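Local coordinates for protein CurF (Lyngbya majuscula, PDB 2Q35) that is the decarboxylase domain ECH2, a crotonase-family lyase that probably decarboxylates a polyketide intermediate during beta-branching of the growing chain, at residues 14-25 with 51-62; 100-108 with 121-129. The protein carries 1 engineered substitution. All coordinates share one frame; numbering follows the deposited sequence.

Interaction 1 (14-25 with 51-62); sequences VQITMKDESSRN and VILTGYGNYFSS
Strands 14-18 and 51-54 run parallel, their axes 4.6 Å apart at closest and 20° from exact alignment. Val14 O, Ile16 N, Ile16 O and Met18 N each bond the backbone of Ile52 or Thr54, up to Met18 N to Thr54 O at 2.8 Å. Ile16 and Met18 lean on Leu53 on one face, while Gln15 and Thr17 lie against Thr54 CG2 on the other. Met18, bent at its last torsion (chi3 -67°), lays CE over the Phe60 ring, 4.0 Å from its centroid. Beyond the strands the amide of Asn25 joins both loops: ND2 bonds Phe60 O at 3.0 Å and also Met18 O, approaching each from above the carbonyl plane, and OD1 takes the N-H of Asp20. This amide sits at the edge of the Tyr56 ring, with Asn25 OD1 3.3 Å from Tyr56 CE1. Replacing Asn25 by alanine is likely to leave Asp20 N, Met18 O and Phe60 O without these mates and open a gap beside Tyr56. Arg24 CB stands over the centre of the Tyr59 ring, and Ser62 OG donates to Arg24 O at 2.6 Å. The pairing is that of a beta-alpha-beta crossover through helix 29-44, at the start of the crotonase fold.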
ATOM      1  N   VAL A  14     -11.206  16.381  22.239  1.00 12.04           N
ATOM      2  CA  VAL A  14     -12.125  17.492  21.913  1.00 12.45           C
ATOM      3  C   VAL A  14     -12.763  17.294  20.553  1.00 14.19           C
ATOM      4  O   VAL A  14     -12.254  16.546  19.732  1.00 14.76           O
ATOM      5  CB  VAL A  14     -11.452  18.893  22.024  1.00 13.27           C
ATOM      6  CG1 VAL A  14     -10.836  19.055  23.388  1.00 13.91           C
ATOM      7  CG2 VAL A  14     -10.438  19.071  20.925  1.00 15.19           C
ATOM      8  N   GLN A  15     -13.905  17.931  20.342  1.00 13.72           N
ATOM      9  CA  GLN A  15     -14.605  17.802  19.089  1.00 13.94           C
ATOM     10  C   GLN A  15     -14.776  19.169  18.450  1.00 13.93           C
ATOM     11  O   GLN A  15     -15.234  20.111  19.102  1.00 14.09           O
ATOM     12  CB  GLN A  15     -15.972  17.116  19.339  1.00 13.90           C
ATOM     13  CG  GLN A  15     -16.781  16.853  18.057  1.00 13.37           C
ATOM     14  CD  GLN A  15     -18.112  16.161  18.361  1.00 14.83           C
ATOM     15  OE1 GLN A  15     -18.140  15.228  19.152  1.00 16.44           O
ATOM     16  NE2 GLN A  15     -19.209  16.650  17.771  1.00 16.05           N
ATOM     17  N   ILE A  16     -14.409  19.269  17.168  1.00 14.31           N
ATOM     18  CA  ILE A  16     -14.659  20.480  16.369  1.00 15.16           C
ATOM     19  C   ILE A  16     -15.726  20.121  15.355  1.00 14.95           C
ATOM     20  O   ILE A  16     -15.525  19.225  14.531  1.00 15.13           O
ATOM     21  CB  ILE A  16     -13.386  20.960  15.657  1.00 15.95           C
ATOM     22  CG1 ILE A  16     -12.354  21.439  16.703  1.00 15.84           C
ATOM     23  CG2 ILE A  16     -13.717  22.077  14.659  1.00 15.34           C
ATOM     24  CD1 ILE A  16     -10.943  21.877  16.121  1.00 16.07           C
ATOM     25  N   THR A  17     -16.863  20.804  15.439  1.00 15.91           N
ATOM     26  CA  THR A  17     -18.043  20.446  14.677  1.00 15.05           C
ATOM     27  C   THR A  17     -18.354  21.556  13.721  1.00 14.47           C
ATOM     28  O   THR A  17     -18.584  22.687  14.145  1.00 15.09           O
ATOM     29  CB  THR A  17     -19.263  20.246  15.625  1.00 16.19           C
ATOM     30  OG1 THR A  17     -18.910  19.267  16.605  1.00 14.01           O
ATOM     31  CG2 THR A  17     -20.494  19.774  14.866  1.00 16.45           C
ATOM     32  N   MET A  18     -18.384  21.216  12.438  1.00 14.88           N
ATOM     33  CA  MET A  18     -18.748  22.164  11.374  1.00 14.33           C
ATOM     34  C   MET A  18     -20.237  22.115  11.120  1.00 15.36           C
ATOM     35  O   MET A  18     -20.786  21.049  10.833  1.00 14.63           O
ATOM     36  CB  MET A  18     -18.016  21.831  10.054  1.00 14.84           C
ATOM     37  CG  MET A  18     -16.496  21.971  10.128  1.00 14.01           C
ATOM     38  SD  MET A  18     -15.645  21.353   8.664  1.00 15.90           S
ATOM     39  CE  MET A  18     -15.969  19.594   8.747  1.00 15.00           C
ATOM     40  N   LYS A  19     -20.889  23.279  11.197  1.00 15.36           N
ATOM     41  CA  LYS A  19     -22.328  23.352  10.971  1.00 17.63           C
ATOM     42  C   LYS A  19     -22.685  24.662  10.275  1.00 16.96           C
ATOM     43  O   LYS A  19     -23.320  25.544  10.844  1.00 18.30           O
ATOM     44  CB  LYS A  19     -23.096  23.145  12.288  1.00 17.20           C
ATOM     45  CG  LYS A  19     -24.618  23.015  12.116  1.00 19.09           C
ATOM     46  CD  LYS A  19     -25.308  22.831  13.453  1.00 19.41           C
ATOM     47  CE  LYS A  19     -26.806  22.651  13.258  1.00 28.00           C
ATOM     48  NZ  LYS A  19     -27.503  22.398  14.544  1.00 37.21           N
ATOM     49  N   ASP A  20     -22.238  24.790   9.030  1.00 17.36           N
ATOM     50  CA  ASP A  20     -22.706  25.871   8.178  1.00 18.25           C
ATOM     51  C   ASP A  20     -23.782  25.284   7.292  1.00 19.26           C
ATOM     52  O   ASP A  20     -23.536  24.893   6.146  1.00 19.46           O
ATOM     53  CB  ASP A  20     -21.574  26.464   7.336  1.00 17.83           C
ATOM     54  CG  ASP A  20     -22.010  27.689   6.538  1.00 21.15           C
ATOM     55  OD1 ASP A  20     -23.108  28.220   6.794  1.00 24.59           O
ATOM     56  OD2 ASP A  20     -21.255  28.121   5.649  1.00 22.20           O
ATOM     57  N   GLU A  21     -24.995  25.229   7.832  1.00 21.51           N
ATOM     58  CA  GLU A  21     -26.115  24.671   7.105  1.00 22.42           C
ATOM     59  C   GLU A  21     -26.368  25.396   5.781  1.00 22.78           C
ATOM     60  O   GLU A  21     -26.712  24.757   4.801  1.00 22.30           O
ATOM     61  CB  GLU A  21     -27.382  24.678   7.969  1.00 21.95           C
ATOM     62  CG  GLU A  21     -27.195  23.978   9.299  1.00 26.57           C
ATOM     63  CD  GLU A  21     -28.496  23.778  10.030  1.00 33.55           C
ATOM     64  OE1 GLU A  21     -28.780  24.581  10.941  1.00 38.38           O
ATOM     65  OE2 GLU A  21     -29.235  22.829   9.683  1.00 34.26           O
ATOM     66  N   SER A  22     -26.163  26.712   5.746  1.00 23.11           N
ATOM     67  CA  SER A  22     -26.406  27.480   4.516  1.00 23.94           C
ATOM     68  C   SER A  22     -25.526  27.059   3.325  1.00 23.64           C
ATOM     69  O   SER A  22     -25.941  27.180   2.175  1.00 23.85           O
ATOM     70  CB  SER A  22     -26.324  28.994   4.777  1.00 24.54           C
ATOM     71  OG  SER A  22     -25.221  29.327   5.613  1.00 28.93           O
ATOM     72  N   SER A  23     -24.332  26.527   3.589  1.00 20.55           N
ATOM     73  CA  SER A  23     -23.444  26.109   2.511  1.00 20.91           C
ATOM     74  C   SER A  23     -23.234  24.594   2.493  1.00 19.61           C
ATOM     75  O   SER A  23     -22.438  24.085   1.692  1.00 18.92           O
ATOM     76  CB  SER A  23     -22.074  26.779   2.662  1.00 20.30           C
ATOM     77  OG  SER A  23     -21.348  26.192   3.733  1.00 20.31           O
ATOM     78  N   ARG A  24     -23.939  23.901   3.388  1.00 18.70           N
ATOM     79  CA  ARG A  24     -23.774  22.457   3.588  1.00 20.29           C
ATOM     80  C   ARG A  24     -22.311  22.148   3.874  1.00 18.20           C
ATOM     81  O   ARG A  24     -21.697  21.296   3.213  1.00 17.59           O
ATOM     82  CB  ARG A  24     -24.234  21.688   2.355  1.00 19.38           C
ATOM     83  CG  ARG A  24     -25.735  21.784   2.109  1.00 23.39           C
ATOM     84  CD  ARG A  24     -26.072  21.721   0.631  1.00 26.57           C
ATOM     85  NE  ARG A  24     -25.414  22.761  -0.173  1.00 40.23           N
ATOM     86  CZ  ARG A  24     -25.562  24.084  -0.036  1.00 41.91           C
ATOM     87  NH1 ARG A  24     -26.344  24.609   0.902  1.00 44.56           N
ATOM     88  NH2 ARG A  24     -24.899  24.902  -0.845  1.00 43.16           N
ATOM     89  N   ASN A  25     -21.734  22.881   4.826  1.00 18.93           N
ATOM     90  CA  ASN A  25     -20.332  22.737   5.176  1.00 18.15           C
ATOM     91  C   ASN A  25     -19.372  22.877   3.992  1.00 17.83           C
ATOM     92  O   ASN A  25     -18.391  22.132   3.866  1.00 15.83           O
ATOM     93  CB  ASN A  25     -20.075  21.437   5.948  1.00 18.37           C
ATOM     94  CG  ASN A  25     -20.608  21.486   7.372  1.00 20.58           C
ATOM     95  OD1 ASN A  25     -21.124  22.509   7.828  1.00 23.72           O
ATOM     96  ND2 ASN A  25     -20.472  20.373   8.092  1.00 16.32           N
ATOM     97  N   VAL A  51      -8.074  15.639  18.569  1.00 12.43           N
ATOM     98  CA  VAL A  51      -9.172  16.416  17.989  1.00 13.85           C
ATOM     99  C   VAL A  51     -10.051  15.484  17.131  1.00 13.85           C
ATOM    100  O   VAL A  51      -9.519  14.724  16.312  1.00 15.13           O
ATOM    101  CB  VAL A  51      -8.622  17.499  17.059  1.00 13.84           C
ATOM    102  CG1 VAL A  51      -9.775  18.142  16.275  1.00 13.81           C
ATOM    103  CG2 VAL A  51      -7.845  18.541  17.846  1.00 15.27           C
ATOM    104  N   ILE A  52     -11.369  15.511  17.344  1.00 13.53           N
ATOM    105  CA  ILE A  52     -12.297  14.855  16.441  1.00 14.44           C
ATOM    106  C   ILE A  52     -12.951  15.932  15.597  1.00 13.39           C
ATOM    107  O   ILE A  52     -13.650  16.815  16.134  1.00 15.87           O
ATOM    108  CB  ILE A  52     -13.355  14.056  17.250  1.00 13.03           C
ATOM    109  CG1 ILE A  52     -12.619  12.972  18.064  1.00 18.44           C
ATOM    110  CG2 ILE A  52     -14.390  13.389  16.296  1.00 17.16           C
ATOM    111  CD1 ILE A  52     -13.508  12.147  18.925  1.00 25.26           C
ATOM    112  N   LEU A  53     -12.723  15.878  14.290  1.00 13.02           N
ATOM    113  CA  LEU A  53     -13.337  16.838  13.365  1.00 13.65           C
ATOM    114  C   LEU A  53     -14.556  16.204  12.699  1.00 13.31           C
ATOM    115  O   LEU A  53     -14.465  15.136  12.114  1.00 13.56           O
ATOM    116  CB  LEU A  53     -12.321  17.236  12.293  1.00 14.87           C
ATOM    117  CG  LEU A  53     -12.767  18.214  11.201  1.00 15.05           C
ATOM    118  CD1 LEU A  53     -13.231  19.572  11.756  1.00 18.25           C
ATOM    119  CD2 LEU A  53     -11.638  18.411  10.151  1.00 14.42           C
ATOM    120  N   THR A  54     -15.689  16.886  12.754  1.00 13.43           N
ATOM    121  CA  THR A  54     -16.918  16.279  12.224  1.00 13.08           C
ATOM    122  C   THR A  54     -17.829  17.364  11.633  1.00 13.75           C
ATOM    123  O   THR A  54     -17.587  18.572  11.805  1.00 15.24           O
ATOM    124  CB  THR A  54     -17.611  15.414  13.301  1.00 14.42           C
ATOM    125  OG1 THR A  54     -18.515  14.487  12.675  1.00 14.64           O
ATOM    126  CG2 THR A  54     -18.366  16.269  14.336  1.00 13.12           C
ATOM    127  N   GLY A  55     -18.864  16.910  10.931  1.00 13.31           N
ATOM    128  CA  GLY A  55     -19.888  17.784  10.343  1.00 14.10           C
ATOM    129  C   GLY A  55     -21.201  17.809  11.116  1.00 15.36           C
ATOM    130  O   GLY A  55     -21.239  17.617  12.342  1.00 15.94           O
ATOM    131  N   TYR A  56     -22.285  18.035  10.375  1.00 15.52           N
ATOM    132  CA  TYR A  56     -23.628  18.055  10.935  1.00 16.02           C
ATOM    133  C   TYR A  56     -24.529  17.351   9.932  1.00 17.18           C
ATOM    134  O   TYR A  56     -24.328  17.449   8.699  1.00 16.67           O
ATOM    135  CB  TYR A  56     -24.103  19.503  11.075  1.00 17.51           C
ATOM    136  CG  TYR A  56     -24.603  20.088   9.767  1.00 20.92           C
ATOM    137  CD1 TYR A  56     -23.712  20.657   8.847  1.00 25.63           C
ATOM    138  CD2 TYR A  56     -25.958  20.043   9.434  1.00 21.99           C
ATOM    139  CE1 TYR A  56     -24.163  21.166   7.620  1.00 20.41           C
ATOM    140  CE2 TYR A  56     -26.414  20.555   8.211  1.00 24.12           C
ATOM    141  CZ  TYR A  56     -25.508  21.116   7.318  1.00 20.92           C
ATOM    142  OH  TYR A  56     -25.964  21.634   6.120  1.00 25.06           O
ATOM    143  N   GLY A  57     -25.552  16.679  10.448  1.00 16.33           N
ATOM    144  CA  GLY A  57     -26.560  16.093   9.566  1.00 17.66           C
ATOM    145  C   GLY A  57     -25.917  15.224   8.500  1.00 18.52           C
ATOM    146  O   GLY A  57     -25.103  14.346   8.810  1.00 19.12           O
ATOM    147  N   ASN A  58     -26.279  15.500   7.252  1.00 19.12           N
ATOM    148  CA  ASN A  58     -25.897  14.670   6.108  1.00 18.59           C
ATOM    149  C   ASN A  58     -24.551  15.027   5.485  1.00 16.45           C
ATOM    150  O   ASN A  58     -24.171  14.398   4.496  1.00 14.27           O
ATOM    151  CB  ASN A  58     -26.962  14.763   5.017  1.00 19.64           C
ATOM    152  CG  ASN A  58     -28.236  14.013   5.375  1.00 20.93           C
ATOM    153  OD1 ASN A  58     -28.199  13.020   6.104  1.00 29.68           O
ATOM    154  ND2 ASN A  58     -29.359  14.486   4.862  1.00 26.16           N
ATOM    155  N   TYR A  59     -23.870  16.030   6.044  1.00 16.47           N
ATOM    156  CA  TYR A  59     -22.674  16.608   5.415  1.00 16.27           C
ATOM    157  C   TYR A  59     -21.477  16.651   6.339  1.00 14.98           C
ATOM    158  O   TYR A  59     -21.556  17.171   7.468  1.00 15.74           O
ATOM    159  CB  TYR A  59     -22.950  18.032   4.933  1.00 17.28           C
ATOM    160  CG  TYR A  59     -24.030  18.097   3.905  1.00 17.39           C
ATOM    161  CD1 TYR A  59     -23.752  17.828   2.575  1.00 16.62           C
ATOM    162  CD2 TYR A  59     -25.337  18.384   4.277  1.00 19.97           C
ATOM    163  CE1 TYR A  59     -24.771  17.858   1.615  1.00 22.15           C
ATOM    164  CE2 TYR A  59     -26.362  18.424   3.336  1.00 20.68           C
ATOM    165  CZ  TYR A  59     -26.068  18.149   2.014  1.00 23.63           C
ATOM    166  OH  TYR A  59     -27.088  18.212   1.091  1.00 24.39           O
ATOM    167  N   PHE A  60     -20.369  16.103   5.850  1.00 14.68           N
ATOM    168  CA  PHE A  60     -19.095  16.356   6.483  1.00 13.49           C
ATOM    169  C   PHE A  60     -18.538  17.677   5.919  1.00 14.22           C
ATOM    170  O   PHE A  60     -18.431  18.663   6.640  1.00 14.95           O
ATOM    171  CB  PHE A  60     -18.101  15.192   6.307  1.00 12.68           C
ATOM    172  CG  PHE A  60     -16.716  15.517   6.835  1.00 13.04           C
ATOM    173  CD1 PHE A  60     -16.484  15.512   8.198  1.00 14.31           C
ATOM    174  CD2 PHE A  60     -15.656  15.872   5.959  1.00 14.82           C
ATOM    175  CE1 PHE A  60     -15.190  15.806   8.730  1.00 15.60           C
ATOM    176  CE2 PHE A  60     -14.370  16.199   6.480  1.00 13.64           C
ATOM    177  CZ  PHE A  60     -14.152  16.165   7.868  1.00 15.19           C
ATOM    178  N   SER A  61     -18.201  17.686   4.626  1.00 13.38           N
ATOM    179  CA  SER A  61     -17.724  18.901   3.956  1.00 13.73           C
ATOM    180  C   SER A  61     -17.975  18.856   2.454  1.00 13.73           C
ATOM    181  O   SER A  61     -17.666  17.863   1.794  1.00 13.41           O
ATOM    182  CB  SER A  61     -16.226  19.098   4.234  1.00 15.14           C
ATOM    183  OG  SER A  61     -15.761  20.229   3.490  1.00 14.62           O
ATOM    184  N   SER A  62     -18.540  19.943   1.922  1.00 14.70           N
ATOM    185  CA  SER A  62     -18.894  20.028   0.498  1.00 15.21           C
ATOM    186  C   SER A  62     -17.779  20.679  -0.333  1.00 14.27           C
ATOM    187  O   SER A  62     -17.898  20.791  -1.551  1.00 15.53           O
ATOM    188  CB  SER A  62     -20.226  20.784   0.303  1.00 16.91           C
ATOM    189  OG  SER A  62     -21.292  20.072   0.925  1.00 19.66           O
TER
HETATM  190  O   HOH W   1     -16.106  22.281   5.284  1.00 22.66           O

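Interaction 2 (100-108 with 121-129); sequences HSFGGGLLL and SVYATNFMK
Four hydrogen bonds tie 100-108 to 121-129, three of them between backbones, along the short parallel strands 100-102 and 122-124 and just past the first. Ser101 N meets Val122 O in the carbonyl plane, Ala124 N reaches Ser101 O, and Gly103 N closes the row on Ala124 O at 2.8 Å. The fourth uses a side chain: Val122 N donates to His100 ND1 at 2.9 Å, only 2° out of the ring plane, so the imidazole accepts through ND1 and carries no proton there. Aromatic contacts lie on both faces of the pair. Phe102 CE2 meets Val122 CG1 at 3.4 Å, with Ala124 CB near the ring edge, whereas Ser101 OG lies at the edge of the Tyr123 ring, whose hydroxyl is hydrogen-bonded to Met97 O and Ser118 N. Past the strands, Leu106 CD2 touches Thr125 CG2 at 3.7 Å, and Leu107 reaches the same methyl. Separately, Asn126 OD1 comes within 3.4 Å of Gly103 CA, where a side chain would clash. Gly103 sits at the N-cap of the helix beginning at Gly104; in crotonases such a glycine-rich helix start helps form the oxyanion hole, which is probably its role here too.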
ATOM      1  N   HIS A 100     -21.602  13.398   3.783  1.00 12.74           N
ATOM      2  CA  HIS A 100     -20.971  13.350   2.483  1.00 12.73           C
ATOM      3  C   HIS A 100     -19.699  14.194   2.545  1.00 12.71           C
ATOM      4  O   HIS A 100     -19.613  15.149   3.329  1.00 13.86           O
ATOM      5  CB  HIS A 100     -21.867  13.993   1.437  1.00 13.95           C
ATOM      6  CG  HIS A 100     -23.261  13.449   1.404  1.00 14.27           C
ATOM      7  ND1 HIS A 100     -23.536  12.120   1.164  1.00 16.67           N
ATOM      8  CD2 HIS A 100     -24.457  14.068   1.518  1.00 17.63           C
ATOM      9  CE1 HIS A 100     -24.847  11.938   1.159  1.00 17.02           C
ATOM     10  NE2 HIS A 100     -25.430  13.103   1.386  1.00 18.22           N
ATOM     11  N   SER A 101     -18.751  13.847   1.684  1.00 13.75           N
ATOM     12  CA  SER A 101     -17.544  14.690   1.504  1.00 12.76           C
ATOM     13  C   SER A 101     -17.195  14.781   0.026  1.00 13.79           C
ATOM     14  O   SER A 101     -16.918  13.754  -0.614  1.00 13.68           O
ATOM     15  CB  SER A 101     -16.372  14.064   2.264  1.00 14.26           C
ATOM     16  OG  SER A 101     -16.684  13.813   3.618  1.00 14.04           O
ATOM     17  N   PHE A 102     -17.188  16.011  -0.513  1.00 13.87           N
ATOM     18  CA  PHE A 102     -16.982  16.227  -1.938  1.00 14.90           C
ATOM     19  C   PHE A 102     -15.752  17.099  -2.182  1.00 15.50           C
ATOM     20  O   PHE A 102     -15.601  18.144  -1.542  1.00 15.64           O
ATOM     21  CB  PHE A 102     -18.172  16.960  -2.550  1.00 16.20           C
ATOM     22  CG  PHE A 102     -19.488  16.234  -2.401  1.00 16.84           C
ATOM     23  CD1 PHE A 102     -20.460  16.736  -1.554  1.00 20.70           C
ATOM     24  CD2 PHE A 102     -19.747  15.085  -3.123  1.00 23.33           C
ATOM     25  CE1 PHE A 102     -21.689  16.093  -1.401  1.00 21.48           C
ATOM     26  CE2 PHE A 102     -20.983  14.437  -2.990  1.00 20.02           C
ATOM     27  CZ  PHE A 102     -21.948  14.950  -2.114  1.00 17.90           C
ATOM     28  N   GLY A 103     -14.910  16.673  -3.120  1.00 17.06           N
ATOM     29  CA  GLY A 103     -13.776  17.476  -3.608  1.00 15.45           C
ATOM     30  C   GLY A 103     -12.809  17.820  -2.493  1.00 15.86           C
ATOM     31  O   GLY A 103     -12.343  16.925  -1.776  1.00 15.17           O
ATOM     32  N   GLY A 104     -12.564  19.118  -2.319  1.00 15.35           N
ATOM     33  CA  GLY A 104     -11.746  19.595  -1.204  1.00 15.50           C
ATOM     34  C   GLY A 104     -12.254  19.106   0.144  1.00 15.77           C
ATOM     35  O   GLY A 104     -11.477  18.967   1.106  1.00 15.63           O
ATOM     36  N   GLY A 105     -13.566  18.854   0.234  1.00 14.09           N
ATOM     37  CA  GLY A 105     -14.151  18.371   1.490  1.00 13.94           C
ATOM     38  C   GLY A 105     -13.719  16.948   1.826  1.00 13.33           C
ATOM     39  O   GLY A 105     -13.580  16.592   2.999  1.00 13.80           O
ATOM     40  N   LEU A 106     -13.517  16.122   0.805  1.00 12.33           N
ATOM     41  CA  LEU A 106     -12.985  14.778   1.045  1.00 14.69           C
ATOM     42  C   LEU A 106     -11.516  14.925   1.454  1.00 15.18           C
ATOM     43  O   LEU A 106     -11.064  14.261   2.378  1.00 15.50           O
ATOM     44  CB  LEU A 106     -13.122  13.875  -0.195  1.00 14.30           C
ATOM     45  CG  LEU A 106     -12.455  12.506  -0.116  1.00 15.03           C
ATOM     46  CD1 LEU A 106     -13.042  11.696   1.045  1.00 17.14           C
ATOM     47  CD2 LEU A 106     -12.561  11.725  -1.462  1.00 17.09           C
ATOM     48  N   LEU A 107     -10.773  15.785   0.759  1.00 14.69           N
ATOM     49  CA  LEU A 107      -9.359  15.981   1.132  1.00 14.33           C
ATOM     50  C   LEU A 107      -9.194  16.503   2.539  1.00 14.06           C
ATOM     51  O   LEU A 107      -8.295  16.069   3.253  1.00 14.62           O
ATOM     52  CB  LEU A 107      -8.631  16.884   0.130  1.00 15.35           C
ATOM     53  CG  LEU A 107      -8.087  16.131  -1.099  1.00 22.11           C
ATOM     54  CD1 LEU A 107      -6.928  15.210  -0.668  1.00 23.94           C
ATOM     55  CD2 LEU A 107      -9.151  15.336  -1.865  1.00 25.47           C
ATOM     56  N   LEU A 108     -10.084  17.412   2.957  1.00 13.08           N
ATOM     57  CA  LEU A 108     -10.064  17.947   4.311  1.00 13.99           C
ATOM     58  C   LEU A 108     -10.050  16.831   5.332  1.00 14.17           C
ATOM     59  O   LEU A 108      -9.267  16.839   6.287  1.00 14.73           O
ATOM     60  CB  LEU A 108     -11.299  18.807   4.552  1.00 14.10           C
ATOM     61  CG  LEU A 108     -11.298  19.524   5.914  1.00 15.74           C
ATOM     62  CD1 LEU A 108     -10.256  20.651   5.932  1.00 21.29           C
ATOM     63  CD2 LEU A 108     -12.666  20.094   6.241  1.00 15.98           C
ATOM     64  N   SER A 121     -23.333   7.514   3.185  1.00 14.98           N
ATOM     65  CA  SER A 121     -22.990   8.808   2.591  1.00 16.12           C
ATOM     66  C   SER A 121     -22.160   8.625   1.345  1.00 15.39           C
ATOM     67  O   SER A 121     -21.657   7.528   1.076  1.00 15.16           O
ATOM     68  CB  SER A 121     -22.273   9.666   3.624  1.00 17.12           C
ATOM     69  OG  SER A 121     -23.122   9.852   4.748  1.00 16.37           O
ATOM     70  N   VAL A 122     -21.998   9.716   0.600  1.00 15.19           N
ATOM     71  CA  VAL A 122     -21.338   9.709  -0.676  1.00 15.68           C
ATOM     72  C   VAL A 122     -20.019  10.484  -0.564  1.00 14.27           C
ATOM     73  O   VAL A 122     -19.962  11.480   0.145  1.00 14.94           O
ATOM     74  CB  VAL A 122     -22.340  10.270  -1.753  1.00 18.24           C
ATOM     75  CG1 VAL A 122     -21.713  11.135  -2.768  1.00 23.40           C
ATOM     76  CG2 VAL A 122     -23.126   9.086  -2.357  1.00 18.18           C
ATOM     77  N   TYR A 123     -18.997   9.980  -1.250  1.00 13.98           N
ATOM     78  CA  TYR A 123     -17.628  10.567  -1.230  1.00 13.10           C
ATOM     79  C   TYR A 123     -17.106  10.688  -2.657  1.00 14.11           C
ATOM     80  O   TYR A 123     -17.249   9.777  -3.463  1.00 13.98           O
ATOM     81  CB  TYR A 123     -16.699   9.683  -0.365  1.00 14.07           C
ATOM     82  CG  TYR A 123     -17.254   9.549   1.035  1.00 14.28           C
ATOM     83  CD1 TYR A 123     -17.049  10.541   1.984  1.00 15.19           C
ATOM     84  CD2 TYR A 123     -18.103   8.480   1.363  1.00 15.96           C
ATOM     85  CE1 TYR A 123     -17.605  10.461   3.256  1.00 12.83           C
ATOM     86  CE2 TYR A 123     -18.665   8.396   2.617  1.00 14.72           C
ATOM     87  CZ  TYR A 123     -18.432   9.380   3.550  1.00 13.23           C
ATOM     88  OH  TYR A 123     -18.994   9.333   4.801  1.00 13.78           O
ATOM     89  N   ALA A 124     -16.454  11.812  -2.987  1.00 13.39           N
ATOM     90  CA  ALA A 124     -15.996  11.986  -4.367  1.00 13.69           C
ATOM     91  C   ALA A 124     -14.803  12.941  -4.400  1.00 14.30           C
ATOM     92  O   ALA A 124     -14.786  13.903  -3.641  1.00 16.47           O
ATOM     93  CB  ALA A 124     -17.088  12.564  -5.241  1.00 14.13           C
ATOM     94  N   THR A 125     -13.841  12.659  -5.281  1.00 15.56           N
ATOM     95  CA  THR A 125     -12.851  13.666  -5.705  1.00 16.53           C
ATOM     96  C   THR A 125     -13.424  14.064  -7.061  1.00 17.75           C
ATOM     97  O   THR A 125     -13.143  13.413  -8.078  1.00 18.21           O
ATOM     98  CB  THR A 125     -11.432  13.072  -5.892  1.00 16.51           C
ATOM     99  OG1 THR A 125     -11.491  11.862  -6.656  1.00 23.90           O
ATOM    100  CG2 THR A 125     -10.744  12.762  -4.559  1.00 18.17           C
ATOM    101  N   ASN A 126     -14.287  15.081  -7.052  1.00 16.59           N
ATOM    102  CA  ASN A 126     -15.159  15.397  -8.195  1.00 17.64           C
ATOM    103  C   ASN A 126     -14.562  16.364  -9.229  1.00 16.54           C
ATOM    104  O   ASN A 126     -15.220  16.745 -10.186  1.00 15.11           O
ATOM    105  CB  ASN A 126     -16.525  15.907  -7.723  1.00 20.15           C
ATOM    106  CG  ASN A 126     -16.408  17.066  -6.784  1.00 19.74           C
ATOM    107  OD1 ASN A 126     -15.320  17.634  -6.612  1.00 23.22           O
ATOM    108  ND2 ASN A 126     -17.528  17.449  -6.160  1.00 26.03           N
ATOM    109  N   PHE A 127     -13.296  16.734  -9.050  1.00 14.56           N
ATOM    110  CA  PHE A 127     -12.663  17.643  -9.987  1.00 14.84           C
ATOM    111  C   PHE A 127     -12.886  17.231 -11.440  1.00 14.02           C
ATOM    112  O   PHE A 127     -13.340  18.030 -12.259  1.00 14.03           O
ATOM    113  CB  PHE A 127     -11.170  17.734  -9.669  1.00 14.45           C
ATOM    114  CG  PHE A 127     -10.871  17.865  -8.198  1.00 15.35           C
ATOM    115  CD1 PHE A 127     -10.991  19.104  -7.555  1.00 17.51           C
ATOM    116  CD2 PHE A 127     -10.462  16.760  -7.456  1.00 13.68           C
ATOM    117  CE1 PHE A 127     -10.694  19.241  -6.190  1.00 15.94           C
ATOM    118  CE2 PHE A 127     -10.173  16.889  -6.100  1.00 18.46           C
ATOM    119  CZ  PHE A 127     -10.296  18.146  -5.468  1.00 17.08           C
ATOM    120  N   MET A 128     -12.597  15.974 -11.764  1.00 13.24           N
ATOM    121  CA  MET A 128     -12.678  15.540 -13.159  1.00 13.65           C
ATOM    122  C   MET A 128     -14.112  15.404 -13.677  1.00 15.67           C
ATOM    123  O   MET A 128     -14.335  15.351 -14.896  1.00 17.55           O
ATOM    124  CB  MET A 128     -11.879  14.254 -13.388  1.00 14.46           C
ATOM    125  CG  MET A 128     -10.346  14.457 -13.273  1.00 13.41           C
ATOM    126  SD  MET A 128      -9.666  15.275 -14.729  1.00 13.99           S
ATOM    127  CE  MET A 128      -9.489  13.885 -15.840  1.00 12.88           C
ATOM    128  N   LYS A 129     -15.062  15.340 -12.752  1.00 16.58           N
ATOM    129  CA  LYS A 129     -16.480  15.393 -13.141  1.00 18.18           C
ATOM    130  C   LYS A 129     -16.782  16.723 -13.811  1.00 18.12           C
ATOM    131  O   LYS A 129     -17.485  16.771 -14.825  1.00 19.58           O
ATOM    132  CB  LYS A 129     -17.389  15.188 -11.942  1.00 18.83           C
ATOM    133  CG  LYS A 129     -18.898  15.313 -12.281  1.00 24.95           C
ATOM    134  CD  LYS A 129     -19.789  14.494 -11.356  1.00 33.54           C
ATOM    135  CE  LYS A 129     -20.091  13.091 -11.920  1.00 38.22           C
ATOM    136  NZ  LYS A 129     -20.833  12.165 -10.962  1.00 32.13           N
TER

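Overall arrangement
Interaction 1 closes before interaction 2 opens along the chain, and their centres lie 14 Å apart within one crotonase-family domain. They belong to different sheets: 14-25 with 51-62 pairs strands of the six-stranded sheet, whereas 100-108 with 121-129 pairs strands of the small three-stranded one. The corner at Phe60 brings the two together. Phe60 N lies 2.8 Å from His100 O and Asn58 O lies 2.8 Å from His100 N, both probable hydrogen bonds, while Ser61 OG packs on Gly105 CA at 3.2 Å. Residues 58-61, at the end of the first contact, thus run beside the start of the glycine-rich helix, so the corner links the six-stranded sheet to the small one.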